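Local coordinates for protein peptidyl-prolyl cis-trans isomerase cyclophilin-type (Toxoplasma gondii, PDB 3BO7) that probably catalyses the cis-trans isomerisation of peptidyl-proline bonds to speed protein folding, and is seen here bound to the cyclic immunosuppressant cyclosporin A, at residues A[56-61]-A[116-121]; A[91-96]-A[129-134]; A[100-105]-A[141-146]; A[105-110]-A[134-139]. All coordinates share one frame; numbering follows the deposited sequence.

Interaction 1: A[56-61]-A[116-121]; sequences MIQGGR and LSEFFI. With SO4 (sulfate ion), chain L.
Glu118 bridges to Gln58 and Arg61 at the end of an antiparallel strand pair, 56-59 with 119-121, in the cyclophilin beta-barrel. CB and CG of Glu118 rest against the carbonyl oxygen of Gly59, with CG 3.5 Å from Gly59 O, and its CD lies 3.6 Å from Arg61 CB. The carboxylate then divides its work. Glu118 OE1 takes a short but bent, weak bond from Gln58 NE2 (2.7 Å), while Glu118 OE2 receives Arg61 NH1 at 2.9 Å in a straight salt bridge, in the guanidinium plane. The other edge of that guanidinium donates from NE to a sulfate ion. With its chain extended beyond CG, which is anti to the backbone N (chi1 -174°), Gln58 also offers OE1 to Arg50 and NE2 to the bound peptide, so this polar cluster reaches the cyclosporin site. Paired backbone bonds link Ile57 with Ile121 and Gly59 with Phe119. Gly60, at positive phi, passes close to the Phe119 ring, its CA 3.5 Å from CE2. Met56 meets Phe120 in an oblique Met-aromatic contact. Ser117 OG, also bonded to Tyr42, donates to Gly60 O at 2.6 Å.

Interaction 2: A[91-96]-A[129-134]; sequences DEFDNR and LNNKHT
Phe93 lays its ring on the backbone of Asn131 where two irregular loops of the cyclophilin barrel meet, 91-96 and the turn 129-134 that leads into strand 135-141. This is the tightly packed part, though it lies at the surface. Asn131 CA sits over the ring centre in a CH-pi contact, 3.6 Å from the centroid and 7° off the normal, and Asn131 O comes within 3.3 Å of Phe93 CZ. The Phe93 ring gets there because CG is anti to its own carbonyl carbon (chi1 -53°), swinging it back across the turn, whose peptide groups at Lys132 and His133 run past CE1. The Asn131 amide stands almost perpendicular to the ring, with OD1 3.5 Å from Phe93 CB. Thr134 is the buried end. Its hydroxyl oxygen accepts a straight bond from Glu92 N (2.9 Å), and its CG2 lies 3.5 Å from Glu92 O, with the Glu92 side chain a little farther off, its carboxylate tied to Arg29 and Ala30 at the start of helix 28-39. Otherwise the loops are joined more loosely, through water. One molecule links Glu92 OE1 to Thr134 OG1; another spans Asp91 OD1 and Thr134 N; a third connects Asp91 OD2 with Lys132 O. Asp91 OD1 is also held by Asn115. Asp94 OD1 accepts from Arg96 N in an Asx turn and from Arg96 NE in a salt bridge. On the exposed side a fourth water donates to Asn131 OD1 at 2.6 Å, its bond from Asn95 ND2 being weak.

Interaction 3: A[100-105]-A[141-146]; sequences QGIGVL and GGLDVL
The backbones approach at Gly103 and Leu143, whose CA atoms stand 6.8 Å apart, as the turn before strand 104-107 passes the first residues of helix 143-149. Gly103 has a positive phi (87°) and no side chain to press on Leu143 CD2; its backbone is bonded to Thr122 and Val139 in the neighbouring strands. Leu146 CD2 comes within 3.8 Å of Gly103 CA. Beside it Ile102 points toward the helix. CG1 is anti to the backbone N (chi1 -175°), which sends that branch alongside Leu146, CG1 meeting Leu146 CD2 at 3.9 Å, the two chains running in opposed senses. The other branch, Ile102 CG2, touches both methyls of Leu143, with CD2 4.2 Å away, and the Ile102 tip, CD1, is near the Leu143 carbonyl oxygen. Gly142 holds the N-cap position, and its carbonyl oxygen takes the first turn's bond from Leu146 N at 3.2 Å. Leu146 also packs on Ile121, Leu18 and Phe123, so the helix covers one end of the cyclophilin barrel, as in other family members. The side chains that meet are all aliphatic, at ordinary van der Waals range and with little area buried, so the helix is seated on this turn by apolar shape, without polar bonds between the two segments.

Interaction 4: A[105-110]-A[134-139]; sequences LSMAND and TIFGRV
Leu105 O accepts from two consecutive residues of the facing strand, Phe136 N at 2.9 Å and Gly137 N at 3.1 Å, the signature of a classic beta bulge between strands 105-107 and 135-139 of the cyclophilin barrel. In return Leu105 N donates to Gly137 O (2.8 Å), meeting it well above the carbonyl plane. Past the bulge the register shifts by one: Ser106 pairs with Ile135, and Met107 N bonds to Thr134 O. Ser106 OG has its stronger partner in His99, and Ile135 CG1 packs beside it. The bulge goes with a Phe136 ring thrown toward Leu105 and Met107. Its CG lies between backbone N and carbonyl carbon (chi1 67°), placing one ring face under Leu105 CD2, which makes a CH-pi contact 3.9 Å from the centroid, nearer the CE1-CZ side than the centre. Gly137 has no side chain to press on Leu105 CD2. Phe136 is further packed by Phe34, Ala30 and Cys31 of helix 28-39, and by Leu22. Met107 curls back on itself and meets the same ring obliquely in a Met-aromatic contact, its SD 3.5 Å from Phe136 CE2.

From the N terminus, 56-61 comes first, and interaction 1 closes the loop out to 116-121. Interaction 2 closes the chain from 91-96 to 129-134, interaction 3 from 100-105 to 141-146, and interaction 4 from 105-110 to 134-139. All three start within the first loop and end beyond it, so interaction 1 crosses them. Interaction 2 also crosses interactions 3 and 4, while the loop of interaction 4 lies wholly within that of interaction 3; these two share Leu105, and 2 and 4 share Thr134. Strand 104-107, hydrogen-bonded to both 119-122 and 135-141, joins interactions 1 and 4 into one sheet. Interaction 3 sets helix 143-149 against its beginning; interaction 2 ties loops beside its other end.

Interaction 1: A[56-61]-A[116-121]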
# COMPACT_ATOMS: atom_id res chain seq x y z
N MET A 56 1.77 10.23 5.47
CA MET A 56 1.24 8.96 4.95
C MET A 56 1.07 7.94 6.06
O MET A 56 1.54 8.13 7.19
CB MET A 56 2.15 8.40 3.85
CG MET A 56 3.60 8.18 4.29
SD MET A 56 3.88 6.57 5.04
CE MET A 56 4.58 7.04 6.62
N ILE A 57 0.38 6.85 5.73
CA ILE A 57 0.32 5.65 6.55
C ILE A 57 0.88 4.50 5.71
O ILE A 57 0.63 4.43 4.51
CB ILE A 57 -1.12 5.37 7.08
CG1 ILE A 57 -1.10 4.30 8.17
CG2 ILE A 57 -2.10 5.04 5.94
CD1 ILE A 57 -2.42 4.19 8.97
N GLN A 58 1.64 3.62 6.36
CA GLN A 58 2.40 2.57 5.69
C GLN A 58 1.98 1.19 6.17
O GLN A 58 1.80 0.99 7.37
CB GLN A 58 3.90 2.79 5.95
CG GLN A 58 4.83 1.86 5.20
CD GLN A 58 6.30 2.08 5.55
OE1 GLN A 58 6.67 3.08 6.18
NE2 GLN A 58 7.15 1.14 5.14
N GLY A 59 1.82 0.25 5.24
CA GLY A 59 1.43 -1.14 5.56
C GLY A 59 2.10 -2.19 4.68
O GLY A 59 3.07 -1.90 3.99
N GLY A 60 1.60 -3.42 4.73
CA GLY A 60 2.04 -4.49 3.83
C GLY A 60 3.24 -5.32 4.26
O GLY A 60 3.76 -6.11 3.47
N ARG A 61 3.70 -5.13 5.50
CA ARG A 61 4.88 -5.84 5.99
C ARG A 61 4.53 -7.23 6.54
O ARG A 61 3.89 -7.35 7.59
CB ARG A 61 5.63 -5.01 7.03
CG ARG A 61 6.95 -5.64 7.45
CD ARG A 61 7.96 -4.66 8.02
NE ARG A 61 9.17 -5.37 8.41
CZ ARG A 61 10.22 -5.59 7.61
NH1 ARG A 61 10.21 -5.12 6.36
NH2 ARG A 61 11.27 -6.26 8.06
N LEU A 116 8.67 -5.11 -2.97
CA LEU A 116 8.16 -6.39 -2.55
C LEU A 116 6.66 -6.31 -2.29
O LEU A 116 5.86 -6.55 -3.20
CB LEU A 116 8.94 -6.92 -1.33
CG LEU A 116 10.38 -7.40 -1.62
CD1 LEU A 116 11.06 -7.87 -0.34
CD2 LEU A 116 10.40 -8.51 -2.67
N SER A 117 6.28 -5.95 -1.06
CA SER A 117 4.87 -5.90 -0.67
C SER A 117 4.43 -4.68 0.16
O SER A 117 3.24 -4.42 0.29
CB SER A 117 4.48 -7.18 0.06
OG SER A 117 4.93 -7.17 1.40
N GLU A 118 5.38 -3.93 0.71
CA GLU A 118 5.06 -2.78 1.55
C GLU A 118 4.64 -1.58 0.72
O GLU A 118 5.23 -1.29 -0.32
CB GLU A 118 6.23 -2.41 2.46
CG GLU A 118 6.28 -3.24 3.71
CD GLU A 118 7.29 -2.72 4.73
OE1 GLU A 118 7.10 -1.60 5.28
OE2 GLU A 118 8.26 -3.46 5.02
N PHE A 119 3.63 -0.87 1.21
CA PHE A 119 3.06 0.23 0.47
C PHE A 119 2.66 1.34 1.42
O PHE A 119 2.64 1.15 2.63
CB PHE A 119 1.84 -0.26 -0.34
CG PHE A 119 0.76 -0.86 0.52
CD1 PHE A 119 -0.26 -0.06 1.04
CD2 PHE A 119 0.79 -2.22 0.85
CE1 PHE A 119 -1.24 -0.60 1.86
CE2 PHE A 119 -0.19 -2.77 1.67
CZ PHE A 119 -1.20 -1.96 2.17
N PHE A 120 2.35 2.50 0.87
CA PHE A 120 1.80 3.59 1.66
C PHE A 120 0.65 4.30 0.95
O PHE A 120 0.52 4.24 -0.27
CB PHE A 120 2.88 4.60 2.08
CG PHE A 120 3.63 5.24 0.94
CD1 PHE A 120 3.40 6.57 0.61
CD2 PHE A 120 4.60 4.54 0.24
CE1 PHE A 120 4.11 7.19 -0.42
CE2 PHE A 120 5.31 5.14 -0.79
CZ PHE A 120 5.07 6.47 -1.11
N ILE A 121 -0.19 4.94 1.75
CA ILE A 121 -1.22 5.81 1.20
C ILE A 121 -1.00 7.20 1.76
O ILE A 121 -0.85 7.38 2.97
CB ILE A 121 -2.64 5.27 1.49
CG1 ILE A 121 -2.74 3.80 1.07
CG2 ILE A 121 -3.68 6.10 0.74
CD1 ILE A 121 -4.01 3.10 1.49
S SO4 L . 10.62 -6.64 11.80
O1 SO4 L . 9.58 -6.01 11.01
O2 SO4 L . 10.26 -6.61 13.22
O3 SO4 L . 10.84 -8.03 11.40
O4 SO4 L . 11.86 -5.90 11.60

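Interaction 2: A[91-96]-A[129-134]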
# COMPACT_ATOMS: atom_id res chain seq x y z
N ASP A 91 11.24 -0.60 -10.42
CA ASP A 91 10.38 0.56 -10.26
C ASP A 91 9.64 0.86 -11.56
O ASP A 91 10.11 0.52 -12.66
CB ASP A 91 11.20 1.77 -9.82
CG ASP A 91 11.79 1.61 -8.42
OD1 ASP A 91 11.08 1.12 -7.51
OD2 ASP A 91 12.98 1.97 -8.24
N GLU A 92 8.48 1.49 -11.43
CA GLU A 92 7.70 1.92 -12.58
C GLU A 92 7.19 3.32 -12.31
O GLU A 92 6.38 3.54 -11.41
CB GLU A 92 6.53 0.99 -12.82
CG GLU A 92 6.91 -0.46 -13.10
CD GLU A 92 5.72 -1.39 -12.97
OE1 GLU A 92 5.25 -1.59 -11.82
OE2 GLU A 92 5.28 -1.92 -14.01
N PHE A 93 7.68 4.26 -13.11
CA PHE A 93 7.35 5.66 -12.95
C PHE A 93 6.61 6.10 -14.20
O PHE A 93 6.72 5.45 -15.25
CB PHE A 93 8.62 6.49 -12.74
CG PHE A 93 9.50 5.99 -11.61
CD1 PHE A 93 8.96 5.71 -10.35
CD2 PHE A 93 10.87 5.81 -11.81
CE1 PHE A 93 9.77 5.23 -9.32
CE2 PHE A 93 11.69 5.34 -10.77
CZ PHE A 93 11.13 5.06 -9.52
N ASP A 94 5.84 7.18 -14.07
CA ASP A 94 5.07 7.74 -15.16
C ASP A 94 4.77 9.17 -14.75
O ASP A 94 4.41 9.42 -13.60
CB ASP A 94 3.77 6.93 -15.35
CG ASP A 94 3.06 7.25 -16.66
OD1 ASP A 94 2.66 8.41 -16.89
OD2 ASP A 94 2.85 6.31 -17.46
N ASN A 95 4.94 10.11 -15.67
CA ASN A 95 4.81 11.54 -15.36
C ASN A 95 3.41 11.96 -14.96
O ASN A 95 3.23 12.98 -14.31
CB ASN A 95 5.27 12.41 -16.53
CG ASN A 95 6.73 12.22 -16.87
OD1 ASN A 95 7.09 12.16 -18.05
ND2 ASN A 95 7.59 12.13 -15.85
N ARG A 96 2.42 11.18 -15.38
CA ARG A 96 1.03 11.44 -15.05
C ARG A 96 0.69 10.95 -13.64
O ARG A 96 -0.39 11.25 -13.12
CB ARG A 96 0.12 10.78 -16.08
CG ARG A 96 0.31 11.33 -17.51
CD ARG A 96 -0.30 10.40 -18.55
NE ARG A 96 0.49 9.18 -18.71
CZ ARG A 96 0.15 8.15 -19.48
NH1 ARG A 96 -0.99 8.18 -20.18
NH2 ARG A 96 0.94 7.09 -19.55
N LEU A 129 8.97 12.37 -3.38
CA LEU A 129 8.98 10.91 -3.58
C LEU A 129 8.78 10.50 -5.04
O LEU A 129 8.99 9.33 -5.39
CB LEU A 129 7.98 10.20 -2.65
CG LEU A 129 8.12 10.50 -1.15
CD1 LEU A 129 7.10 9.74 -0.31
CD2 LEU A 129 9.54 10.22 -0.66
N ASN A 130 8.40 11.45 -5.90
CA ASN A 130 8.25 11.18 -7.32
C ASN A 130 9.53 10.58 -7.90
O ASN A 130 10.64 11.02 -7.58
CB ASN A 130 7.88 12.45 -8.09
CG ASN A 130 6.52 13.02 -7.70
OD1 ASN A 130 5.73 12.38 -7.00
ND2 ASN A 130 6.25 14.25 -8.14
N ASN A 131 9.37 9.57 -8.76
CA ASN A 131 10.51 8.88 -9.38
C ASN A 131 11.45 8.20 -8.37
O ASN A 131 12.60 7.92 -8.68
CB ASN A 131 11.29 9.81 -10.33
CG ASN A 131 10.39 10.47 -11.36
OD1 ASN A 131 9.73 9.79 -12.13
ND2 ASN A 131 10.35 11.81 -11.35
N LYS A 132 10.95 7.96 -7.16
CA LYS A 132 11.64 7.15 -6.17
C LYS A 132 10.76 5.99 -5.73
O LYS A 132 11.27 4.96 -5.28
CB LYS A 132 12.04 7.99 -4.95
CG LYS A 132 13.13 9.03 -5.22
CD LYS A 132 14.52 8.47 -4.99
CE LYS A 132 15.50 9.59 -4.69
NZ LYS A 132 16.91 9.22 -5.01
N HIS A 133 9.44 6.17 -5.86
CA HIS A 133 8.46 5.19 -5.44
C HIS A 133 7.41 4.93 -6.54
O HIS A 133 6.85 5.87 -7.11
CB HIS A 133 7.80 5.65 -4.13
CG HIS A 133 8.77 5.79 -3.00
ND1 HIS A 133 9.06 4.75 -2.14
CD2 HIS A 133 9.54 6.83 -2.61
CE1 HIS A 133 9.96 5.15 -1.26
NE2 HIS A 133 10.28 6.40 -1.53
N THR A 134 7.18 3.65 -6.83
CA THR A 134 6.16 3.25 -7.79
C THR A 134 4.78 3.57 -7.22
O THR A 134 4.35 2.96 -6.24
CB THR A 134 6.20 1.73 -8.10
OG1 THR A 134 7.46 1.39 -8.69
CG2 THR A 134 5.07 1.35 -9.05
O HOH W 1 9.05 1.94 -5.80
O HOH W 2 13.38 3.88 -6.47
O HOH W 3 7.02 -1.15 -9.73
O HOH W 4 7.49 10.49 -13.33

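Interaction 3: A[100-105]-A[141-146]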
# COMPACT_ATOMS: atom_id res chain seq x y z
N GLN A 100 0.64 13.59 -5.34
CA GLN A 100 -0.08 14.83 -5.10
C GLN A 100 -1.41 14.53 -4.43
O GLN A 100 -2.19 13.73 -4.93
CB GLN A 100 -0.30 15.57 -6.41
CG GLN A 100 -0.86 16.96 -6.26
CD GLN A 100 -0.72 17.78 -7.53
OE1 GLN A 100 -1.68 18.41 -7.98
NE2 GLN A 100 0.49 17.79 -8.11
N GLY A 101 -1.64 15.19 -3.30
CA GLY A 101 -2.92 15.12 -2.62
C GLY A 101 -3.12 13.86 -1.81
O GLY A 101 -2.22 13.01 -1.71
N ILE A 102 -4.30 13.74 -1.23
CA ILE A 102 -4.67 12.61 -0.37
C ILE A 102 -4.95 11.35 -1.20
O ILE A 102 -5.46 11.42 -2.31
CB ILE A 102 -5.89 12.98 0.52
CG1 ILE A 102 -6.23 11.86 1.52
CG2 ILE A 102 -7.11 13.38 -0.34
CD1 ILE A 102 -7.04 12.32 2.71
N GLY A 103 -4.57 10.19 -0.66
CA GLY A 103 -5.03 8.92 -1.21
C GLY A 103 -4.23 8.29 -2.34
O GLY A 103 -4.73 7.39 -3.01
N VAL A 104 -3.00 8.76 -2.56
CA VAL A 104 -2.12 8.13 -3.54
C VAL A 104 -1.60 6.80 -2.97
O VAL A 104 -1.13 6.74 -1.83
CB VAL A 104 -0.95 9.08 -3.96
CG1 VAL A 104 0.02 8.39 -4.90
CG2 VAL A 104 -1.48 10.37 -4.59
N LEU A 105 -1.72 5.73 -3.75
CA LEU A 105 -1.19 4.43 -3.35
C LEU A 105 0.15 4.18 -4.04
O LEU A 105 0.26 4.17 -5.27
CB LEU A 105 -2.18 3.29 -3.61
CG LEU A 105 -1.68 1.85 -3.35
CD1 LEU A 105 -1.40 1.61 -1.86
CD2 LEU A 105 -2.65 0.80 -3.87
N GLY A 141 -12.50 5.70 -2.83
CA GLY A 141 -13.56 5.73 -1.83
C GLY A 141 -13.03 5.33 -0.46
O GLY A 141 -12.35 4.31 -0.33
N GLY A 142 -13.36 6.14 0.54
CA GLY A 142 -12.90 5.91 1.91
C GLY A 142 -11.90 6.96 2.38
O GLY A 142 -11.12 6.70 3.29
N LEU A 143 -11.92 8.13 1.76
CA LEU A 143 -10.98 9.20 2.09
C LEU A 143 -11.15 9.67 3.53
O LEU A 143 -10.20 10.16 4.14
CB LEU A 143 -11.12 10.40 1.14
CG LEU A 143 -10.68 10.31 -0.33
CD1 LEU A 143 -10.86 11.67 -0.99
CD2 LEU A 143 -9.25 9.82 -0.51
N ASP A 144 -12.37 9.51 4.06
CA ASP A 144 -12.67 9.90 5.44
C ASP A 144 -12.22 8.88 6.48
O ASP A 144 -11.97 9.24 7.63
CB ASP A 144 -14.15 10.29 5.59
CG ASP A 144 -14.46 11.64 4.95
OD1 ASP A 144 -14.47 12.66 5.67
OD2 ASP A 144 -14.65 11.68 3.71
N VAL A 145 -12.09 7.62 6.08
CA VAL A 145 -11.43 6.60 6.90
C VAL A 145 -9.94 6.96 7.03
O VAL A 145 -9.36 6.89 8.12
CB VAL A 145 -11.60 5.18 6.29
CG1 VAL A 145 -10.61 4.18 6.90
CG2 VAL A 145 -13.03 4.69 6.49
N LEU A 146 -9.36 7.38 5.91
CA LEU A 146 -7.97 7.81 5.85
C LEU A 146 -7.74 9.00 6.76
O LEU A 146 -6.76 9.03 7.51
CB LEU A 146 -7.62 8.18 4.41
CG LEU A 146 -6.32 7.70 3.77
CD1 LEU A 146 -6.03 6.23 4.04
CD2 LEU A 146 -6.37 7.99 2.27

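Interaction 4: A[105-110]-A[134-139]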
# COMPACT_ATOMS: atom_id res chain seq x y z
N LEU A 105 -1.72 5.73 -3.75
CA LEU A 105 -1.19 4.43 -3.35
C LEU A 105 0.15 4.18 -4.04
O LEU A 105 0.26 4.17 -5.27
CB LEU A 105 -2.18 3.29 -3.61
CG LEU A 105 -1.68 1.85 -3.35
CD1 LEU A 105 -1.40 1.61 -1.86
CD2 LEU A 105 -2.65 0.80 -3.87
N SER A 106 1.17 3.98 -3.22
CA SER A 106 2.54 3.92 -3.70
C SER A 106 3.37 2.85 -2.98
O SER A 106 2.99 2.38 -1.91
CB SER A 106 3.16 5.30 -3.56
OG SER A 106 4.39 5.37 -4.24
N MET A 107 4.49 2.45 -3.59
CA MET A 107 5.36 1.40 -3.03
C MET A 107 6.44 1.94 -2.09
O MET A 107 7.17 2.87 -2.43
CB MET A 107 6.05 0.60 -4.15
CG MET A 107 5.17 -0.38 -4.93
SD MET A 107 4.34 -1.63 -3.91
CE MET A 107 5.71 -2.59 -3.25
N ALA A 108 6.53 1.36 -0.90
CA ALA A 108 7.69 1.54 -0.04
C ALA A 108 8.87 0.72 -0.59
O ALA A 108 8.67 -0.32 -1.24
CB ALA A 108 7.35 1.13 1.38
N ASN A 109 10.10 1.17 -0.33
CA ASN A 109 11.29 0.43 -0.73
C ASN A 109 12.52 0.79 0.11
O ASN A 109 12.40 1.47 1.12
CB ASN A 109 11.58 0.64 -2.22
CG ASN A 109 11.70 2.10 -2.58
OD1 ASN A 109 12.56 2.82 -2.06
ND2 ASN A 109 10.83 2.55 -3.49
N ASP A 110 13.69 0.32 -0.33
CA ASP A 110 14.97 0.66 0.30
C ASP A 110 15.98 1.06 -0.79
O ASP A 110 17.16 0.67 -0.73
CB ASP A 110 15.52 -0.53 1.10
CG ASP A 110 14.84 -0.71 2.43
OD1 ASP A 110 14.36 0.30 2.99
OD2 ASP A 110 14.78 -1.85 2.94
N THR A 134 7.18 3.65 -6.83
CA THR A 134 6.16 3.25 -7.79
C THR A 134 4.78 3.57 -7.22
O THR A 134 4.35 2.96 -6.24
CB THR A 134 6.20 1.73 -8.10
OG1 THR A 134 7.46 1.39 -8.69
CG2 THR A 134 5.07 1.35 -9.05
N ILE A 135 4.12 4.55 -7.84
CA ILE A 135 2.72 4.84 -7.59
C ILE A 135 1.96 3.84 -8.43
O ILE A 135 2.18 3.76 -9.65
CB ILE A 135 2.34 6.28 -8.03
CG1 ILE A 135 2.93 7.30 -7.06
CG2 ILE A 135 0.81 6.43 -8.14
CD1 ILE A 135 3.10 8.68 -7.64
N PHE A 136 1.08 3.07 -7.80
CA PHE A 136 0.37 2.04 -8.54
C PHE A 136 -1.14 2.07 -8.31
O PHE A 136 -1.87 1.24 -8.83
CB PHE A 136 0.98 0.64 -8.30
CG PHE A 136 0.82 0.11 -6.89
CD1 PHE A 136 -0.07 -0.93 -6.63
CD2 PHE A 136 1.58 0.62 -5.84
CE1 PHE A 136 -0.21 -1.43 -5.34
CE2 PHE A 136 1.43 0.13 -4.56
CZ PHE A 136 0.54 -0.90 -4.31
N GLY A 137 -1.60 3.06 -7.55
CA GLY A 137 -3.03 3.23 -7.37
C GLY A 137 -3.47 4.50 -6.67
O GLY A 137 -2.67 5.39 -6.39
N ARG A 138 -4.77 4.57 -6.42
CA ARG A 138 -5.37 5.66 -5.65
C ARG A 138 -6.63 5.18 -4.94
O ARG A 138 -7.34 4.31 -5.42
CB ARG A 138 -5.67 6.86 -6.54
CG ARG A 138 -6.57 6.54 -7.72
CD ARG A 138 -7.12 7.79 -8.37
NE ARG A 138 -8.05 7.46 -9.45
CZ ARG A 138 -9.09 8.21 -9.79
NH1 ARG A 138 -9.37 9.33 -9.13
NH2 ARG A 138 -9.88 7.82 -10.78
N VAL A 139 -6.88 5.77 -3.77
CA VAL A 139 -8.12 5.54 -3.03
C VAL A 139 -9.24 6.35 -3.69
O VAL A 139 -9.18 7.57 -3.74
CB VAL A 139 -7.95 5.94 -1.53
CG1 VAL A 139 -9.22 5.68 -0.73
CG2 VAL A 139 -6.79 5.19 -0.91
O HOH W 1 9.05 1.94 -5.80